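Local coordinates for UPF0255 protein frsA (Vibrio vulnificus, PDB 4I4C), which probably hydrolyses carboxylic esters as a serine esterase of the alpha/beta-hydrolase clan, and can bind hexanoic acid, at residues S35-D38 with E39-E42; K407-E410 with D411-R415. One frame throughout, in Å; residues are numbered along the deposited sequence.

Contact 1: residues S35-D38 with E39-E42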
ATOM      1  N   SER A  35     -25.019 -11.219   9.593  1.00 25.35           N
ATOM      2  CA  SER A  35     -25.759 -12.152   8.746  1.00 24.82           C
ATOM      3  C   SER A  35     -25.329 -12.035   7.284  1.00 24.48           C
ATOM      4  O   SER A  35     -25.202 -13.044   6.585  1.00 23.57           O
ATOM      5  CB  SER A  35     -27.265 -11.954   8.889  1.00 24.07           C
ATOM      6  OG  SER A  35     -27.950 -12.629   7.847  1.00 41.18           O
ATOM      7  N   LEU A  36     -25.099 -10.808   6.825  1.00 19.64           N
ATOM      8  CA  LEU A  36     -24.559 -10.585   5.475  1.00 21.34           C
ATOM      9  C   LEU A  36     -23.139 -11.163   5.271  1.00 23.36           C
ATOM     10  O   LEU A  36     -22.843 -11.756   4.226  1.00 17.44           O
ATOM     11  CB  LEU A  36     -24.613  -9.098   5.109  1.00 32.36           C
ATOM     12  CG  LEU A  36     -24.042  -8.709   3.747  1.00 35.50           C
ATOM     13  CD1 LEU A  36     -24.577  -9.622   2.657  1.00 32.10           C
ATOM     14  CD2 LEU A  36     -24.372  -7.261   3.445  1.00 44.34           C
ATOM     15  N   LEU A  37     -22.275 -10.989   6.269  1.00 19.73           N
ATOM     16  CA  LEU A  37     -20.942 -11.584   6.264  1.00 23.40           C
ATOM     17  C   LEU A  37     -20.990 -13.110   6.132  1.00 20.56           C
ATOM     18  O   LEU A  37     -20.193 -13.707   5.402  1.00 15.71           O
ATOM     19  CB  LEU A  37     -20.178 -11.191   7.532  1.00 16.00           C
ATOM     20  CG  LEU A  37     -19.759  -9.715   7.579  1.00 19.13           C
ATOM     21  CD1 LEU A  37     -18.950  -9.423   8.823  1.00 18.29           C
ATOM     22  CD2 LEU A  37     -18.959  -9.339   6.317  1.00 16.76           C
ATOM     23  N   ASP A  38     -21.928 -13.737   6.836  1.00 17.98           N
ATOM     24  CA  ASP A  38     -22.093 -15.184   6.738  1.00 24.99           C
ATOM     25  C   ASP A  38     -22.492 -15.588   5.315  1.00 26.55           C
ATOM     26  O   ASP A  38     -21.941 -16.540   4.765  1.00 23.77           O
ATOM     27  CB  ASP A  38     -23.094 -15.698   7.779  1.00 28.63           C
ATOM     28  CG  ASP A  38     -22.671 -15.381   9.200  1.00 38.95           C
ATOM     29  OD1 ASP A  38     -21.448 -15.342   9.473  1.00 43.30           O
ATOM     30  OD2 ASP A  38     -23.569 -15.162  10.042  1.00 43.47           O
ATOM     31  N   GLU A  39     -23.436 -14.857   4.720  1.00 22.14           N
ATOM     32  CA  GLU A  39     -23.787 -15.043   3.301  1.00 24.22           C
ATOM     33  C   GLU A  39     -22.557 -15.007   2.376  1.00 27.97           C
ATOM     34  O   GLU A  39     -22.342 -15.912   1.563  1.00 26.61           O
ATOM     35  CB  GLU A  39     -24.762 -13.955   2.838  1.00 29.09           C
ATOM     36  CG  GLU A  39     -26.226 -14.232   3.088  1.00 28.02           C
ATOM     37  CD  GLU A  39     -26.719 -15.476   2.377  1.00 35.10           C
ATOM     38  OE1 GLU A  39     -26.805 -15.480   1.127  1.00 33.85           O
ATOM     39  OE2 GLU A  39     -27.026 -16.456   3.083  1.00 29.48           O
ATOM     40  N   ILE A  40     -21.764 -13.945   2.509  1.00 18.51           N
ATOM     41  CA  ILE A  40     -20.553 -13.752   1.723  1.00 20.64           C
ATOM     42  C   ILE A  40     -19.586 -14.931   1.874  1.00 21.93           C
ATOM     43  O   ILE A  40     -19.134 -15.506   0.871  1.00 17.77           O
ATOM     44  CB  ILE A  40     -19.850 -12.430   2.140  1.00 19.81           C
ATOM     45  CG1 ILE A  40     -20.724 -11.221   1.780  1.00 22.74           C
ATOM     46  CG2 ILE A  40     -18.450 -12.328   1.514  1.00 16.96           C
ATOM     47  CD1 ILE A  40     -20.296  -9.928   2.486  1.00 22.17           C
ATOM     48  N   LYS A  41     -19.288 -15.290   3.127  1.00 18.75           N
ATOM     49  CA  LYS A  41     -18.386 -16.399   3.438  1.00 21.23           C
ATOM     50  C   LYS A  41     -18.889 -17.722   2.871  1.00 19.00           C
ATOM     51  O   LYS A  41     -18.127 -18.477   2.285  1.00 15.60           O
ATOM     52  CB  LYS A  41     -18.163 -16.528   4.949  1.00 30.52           C
ATOM     53  CG  LYS A  41     -17.420 -17.810   5.359  1.00 36.17           C
ATOM     54  CD  LYS A  41     -16.944 -17.790   6.819  1.00 38.49           C
ATOM     55  CE  LYS A  41     -18.086 -17.991   7.812  1.00 43.73           C
ATOM     56  NZ  LYS A  41     -18.787 -19.294   7.636  1.00 49.36           N
ATOM     57  N   GLU A  42     -20.174 -18.001   3.041  1.00 22.86           N
ATOM     58  CA  GLU A  42     -20.775 -19.182   2.423  1.00 29.48           C
ATOM     59  C   GLU A  42     -20.683 -19.177   0.890  1.00 30.03           C
ATOM     60  O   GLU A  42     -20.415 -20.211   0.272  1.00 23.68           O
ATOM     61  CB  GLU A  42     -22.241 -19.302   2.821  1.00 35.37           C
ATOM     62  CG  GLU A  42     -22.472 -19.959   4.156  1.00 43.37           C
ATOM     63  CD  GLU A  42     -23.525 -21.030   4.056  1.00 39.70           C
ATOM     64  OE1 GLU A  42     -23.183 -22.146   3.608  1.00 37.03           O
ATOM     65  OE2 GLU A  42     -24.692 -20.745   4.391  1.00 40.43           O
TER
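Lys41 N donates to Leu37 O over 2.9 Å, and Glu42 N reaches Asp38 O in the same way. Ile40 N to Leu36 O and Glu39 N to Ser35 O complete four successive i to i+4 bonds, two regular alpha-helical turns in the middle of helix 31-44. On the inner side, the extended CG1-CD1 branch of Ile40 lies back along the preceding turn. Its CG1 stands anti to the carbonyl carbon (chi1 -66°), which lays the branch against Leu36 O and brings CD1 within reach of both leucines. That methyl meets Leu36 CG at 4.1 Å and, at the same distance, Leu37 CD2, the two contacts coming at nearly a right angle to each other. The result is an amphipathic helix: Leu36 and Leu37 continue this apolar side onto Ile331 of helix 331-337, Leu37 also touches Leu317 of helix 314-323, and Ile40 rests on Gln311. The other side is charged. Asp38 OD1 and Lys41 NZ stand 5.1 Å apart, too far for a direct bridge, though their opposite charges probably attract weakly. Asp38 OD1 takes a hydrogen bond from Gln34 NE2 one turn earlier, while Lys41 NZ forms a long, weak ion pair with Asp83.

Contact 2: residues K407-E410 with D411-R415; sequences KWLE and DELLR
Two successive bends in the Lys407 chain, chi2 -55° and chi3 -59°, curl its ammonium group toward Asp411, whose CG stands anti to its own carbonyl carbon (chi1 -62°), which lays the carboxylate against Lys407 O in the preceding turn. NZ meets Asp411 OD1 at 3.3 Å in a salt bridge whose hydrogen bond is weak, and CE lies alongside the same oxygen. The two side chains slant across each other on the solvent side. Lys407 O lies over the flat face of the Asp411 carboxylate, 3.0 Å from its CG, and already receives Asp411 N at 2.8 Å; the nearby lysine charge probably helps to stabilise the carboxylate there.

One residue on, Glu412 sends CG over one face of the Trp408 ring, 4.4 Å from NE1, while that nitrogen donates to Pro357 O. On the buried side Leu409 and Leu413 run side by side, pointing the same way, their CD2 methyls 3.8 Å apart; both rest on Val196 of strand 193-199.

The backbone bonds change along the segment. Leu413 N gives a sound 2.8 Å bond to Leu409 O, but Leu414 N makes only weak bonds, at 3.5 Å to the same Leu409 O and at 3.4 Å to Glu410 O. Arg415 NE folds back to Glu412 O, also weakly. Such weakening of the i+4 bonding is common as an alpha-helix runs out toward the chain terminus, here the chain's last, helix 394-413, packed against the central mixed sheet of an alpha/beta-hydrolase fold.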
ATOM      1  N   LYS A 407       9.682   4.004 -17.800  1.00 29.61           N
ATOM      2  CA  LYS A 407       9.840   4.656 -19.109  1.00 29.61           C
ATOM      3  C   LYS A 407       9.103   5.991 -19.170  1.00 25.61           C
ATOM      4  O   LYS A 407       9.615   6.979 -19.713  1.00 30.80           O
ATOM      5  CB  LYS A 407       9.377   3.748 -20.258  1.00 22.72           C
ATOM      6  CG  LYS A 407      10.479   2.860 -20.813  1.00 42.96           C
ATOM      7  CD  LYS A 407      11.692   3.681 -21.264  1.00 48.09           C
ATOM      8  CE  LYS A 407      11.321   4.701 -22.341  1.00 53.57           C
ATOM      9  NZ  LYS A 407      12.519   5.334 -22.968  1.00 57.20           N
ATOM     10  N   TRP A 408       7.902   6.003 -18.605  1.00 27.52           N
ATOM     11  CA  TRP A 408       7.087   7.207 -18.534  1.00 30.80           C
ATOM     12  C   TRP A 408       7.827   8.265 -17.726  1.00 32.41           C
ATOM     13  O   TRP A 408       7.899   9.427 -18.125  1.00 28.74           O
ATOM     14  CB  TRP A 408       5.750   6.869 -17.878  1.00 22.27           C
ATOM     15  CG  TRP A 408       4.681   7.920 -17.995  1.00 31.09           C
ATOM     16  CD1 TRP A 408       4.366   8.884 -17.073  1.00 29.86           C
ATOM     17  CD2 TRP A 408       3.761   8.090 -19.081  1.00 30.48           C
ATOM     18  NE1 TRP A 408       3.311   9.643 -17.523  1.00 26.24           N
ATOM     19  CE2 TRP A 408       2.920   9.176 -18.750  1.00 28.86           C
ATOM     20  CE3 TRP A 408       3.566   7.430 -20.298  1.00 27.36           C
ATOM     21  CZ2 TRP A 408       1.900   9.613 -19.592  1.00 29.75           C
ATOM     22  CZ3 TRP A 408       2.553   7.863 -21.134  1.00 33.73           C
ATOM     23  CH2 TRP A 408       1.732   8.942 -20.777  1.00 35.12           C
ATOM     24  N   LEU A 409       8.391   7.850 -16.594  1.00 30.44           N
ATOM     25  CA  LEU A 409       9.112   8.776 -15.727  1.00 30.33           C
ATOM     26  C   LEU A 409      10.425   9.210 -16.354  1.00 27.32           C
ATOM     27  O   LEU A 409      10.821  10.365 -16.246  1.00 31.88           O
ATOM     28  CB  LEU A 409       9.336   8.154 -14.353  1.00 29.92           C
ATOM     29  CG  LEU A 409       8.010   8.002 -13.614  1.00 27.55           C
ATOM     30  CD1 LEU A 409       8.075   6.872 -12.604  1.00 32.20           C
ATOM     31  CD2 LEU A 409       7.627   9.312 -12.937  1.00 26.02           C
ATOM     32  N   GLU A 410      11.090   8.277 -17.018  1.00 25.77           N
ATOM     33  CA  GLU A 410      12.280   8.580 -17.789  1.00 30.38           C
ATOM     34  C   GLU A 410      11.971   9.662 -18.822  1.00 36.76           C
ATOM     35  O   GLU A 410      12.707  10.645 -18.935  1.00 42.91           O
ATOM     36  CB  GLU A 410      12.753   7.313 -18.493  1.00 43.57           C
ATOM     37  CG  GLU A 410      14.122   7.383 -19.119  1.00 45.14           C
ATOM     38  CD  GLU A 410      14.716   6.003 -19.302  1.00 43.11           C
ATOM     39  OE1 GLU A 410      14.004   5.010 -19.025  1.00 39.59           O
ATOM     40  OE2 GLU A 410      15.893   5.908 -19.710  1.00 45.67           O
ATOM     41  N   ASP A 411      10.877   9.485 -19.564  1.00 31.01           N
ATOM     42  CA  ASP A 411      10.519  10.425 -20.634  1.00 36.30           C
ATOM     43  C   ASP A 411      10.075  11.798 -20.134  1.00 31.66           C
ATOM     44  O   ASP A 411      10.407  12.817 -20.740  1.00 39.61           O
ATOM     45  CB  ASP A 411       9.442   9.841 -21.561  1.00 41.41           C
ATOM     46  CG  ASP A 411       9.902   8.574 -22.282  1.00 49.07           C
ATOM     47  OD1 ASP A 411      11.123   8.298 -22.313  1.00 47.78           O
ATOM     48  OD2 ASP A 411       9.037   7.852 -22.823  1.00 47.52           O
ATOM     49  N   GLU A 412       9.335  11.832 -19.034  1.00 22.46           N
ATOM     50  CA  GLU A 412       8.705  13.079 -18.619  1.00 29.04           C
ATOM     51  C   GLU A 412       9.457  13.796 -17.505  1.00 29.48           C
ATOM     52  O   GLU A 412       9.399  15.023 -17.409  1.00 23.01           O
ATOM     53  CB  GLU A 412       7.238  12.850 -18.238  1.00 29.24           C
ATOM     54  CG  GLU A 412       6.384  12.259 -19.363  1.00 29.07           C
ATOM     55  CD  GLU A 412       6.167  13.234 -20.518  1.00 25.21           C
ATOM     56  OE1 GLU A 412       6.461  14.429 -20.343  1.00 29.13           O
ATOM     57  OE2 GLU A 412       5.692  12.805 -21.588  1.00 33.83           O
ATOM     58  N   LEU A 413      10.171  13.031 -16.679  1.00 26.39           N
ATOM     59  CA  LEU A 413      10.913  13.582 -15.547  1.00 26.60           C
ATOM     60  C   LEU A 413      12.379  13.896 -15.868  1.00 34.77           C
ATOM     61  O   LEU A 413      12.885  14.942 -15.466  1.00 32.64           O
ATOM     62  CB  LEU A 413      10.849  12.627 -14.351  1.00 24.31           C
ATOM     63  CG  LEU A 413      10.335  13.115 -13.004  1.00 31.92           C
ATOM     64  CD1 LEU A 413       8.981  13.781 -13.161  1.00 35.45           C
ATOM     65  CD2 LEU A 413      10.270  11.918 -12.008  1.00 19.69           C
ATOM     66  N   LEU A 414      13.069  12.993 -16.570  1.00 23.20           N
ATOM     67  CA  LEU A 414      14.466  13.237 -16.946  1.00 27.57           C
ATOM     68  C   LEU A 414      14.505  13.950 -18.297  1.00 33.83           C
ATOM     69  O   LEU A 414      15.328  13.647 -19.158  1.00 37.87           O
ATOM     70  CB  LEU A 414      15.252  11.926 -17.021  1.00 27.94           C
ATOM     71  CG  LEU A 414      15.155  11.033 -15.766  1.00 29.96           C
ATOM     72  CD1 LEU A 414      15.999   9.787 -15.884  1.00 30.42           C
ATOM     73  CD2 LEU A 414      15.543  11.810 -14.528  1.00 27.55           C
ATOM     74  N   ARG A 415      13.607  14.915 -18.451  1.00 39.88           N
ATOM     75  CA  ARG A 415      13.265  15.506 -19.749  1.00 43.77           C
ATOM     76  C   ARG A 415      14.282  16.519 -20.302  1.00 51.85           C
ATOM     77  O   ARG A 415      14.606  17.533 -19.670  1.00 52.64           O
ATOM     78  CB  ARG A 415      11.876  16.147 -19.639  1.00 32.94           C
ATOM     79  CG  ARG A 415      11.330  16.667 -20.922  1.00 46.00           C
ATOM     80  CD  ARG A 415       9.834  16.450 -21.004  1.00 46.83           C
ATOM     81  NE  ARG A 415       9.066  17.051 -19.916  1.00 41.78           N
ATOM     82  CZ  ARG A 415       8.928  18.359 -19.725  1.00 40.34           C
ATOM     83  NH1 ARG A 415       9.554  19.223 -20.518  1.00 32.78           N
ATOM     84  NH2 ARG A 415       8.184  18.805 -18.718  1.00 44.34           N
ATOM     85  OXT ARG A 415      14.793  16.357 -21.422  1.00 54.78           O
TER

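In the fold
Both contacts illustrate how a short run of helix can serve two environments, with an apolar side turned inward and a charged side outward. They lie on opposite sides of the chain's centre, their own centres about 47 Å apart, and share no element. Contact 1 belongs to the middle of an early helix, which packs on other helices and loops; contact 2 closes the last helix, which lies on strands of the central sheet. Each is partly buried, with two buried residues. Their chemistry differs accordingly: 35-42 keeps an unbroken backbone pattern and makes no salt bridge within itself, whereas 407-415 joins one lysine and one aspartate in a local salt bridge while its backbone bonding weakens toward the chain terminus.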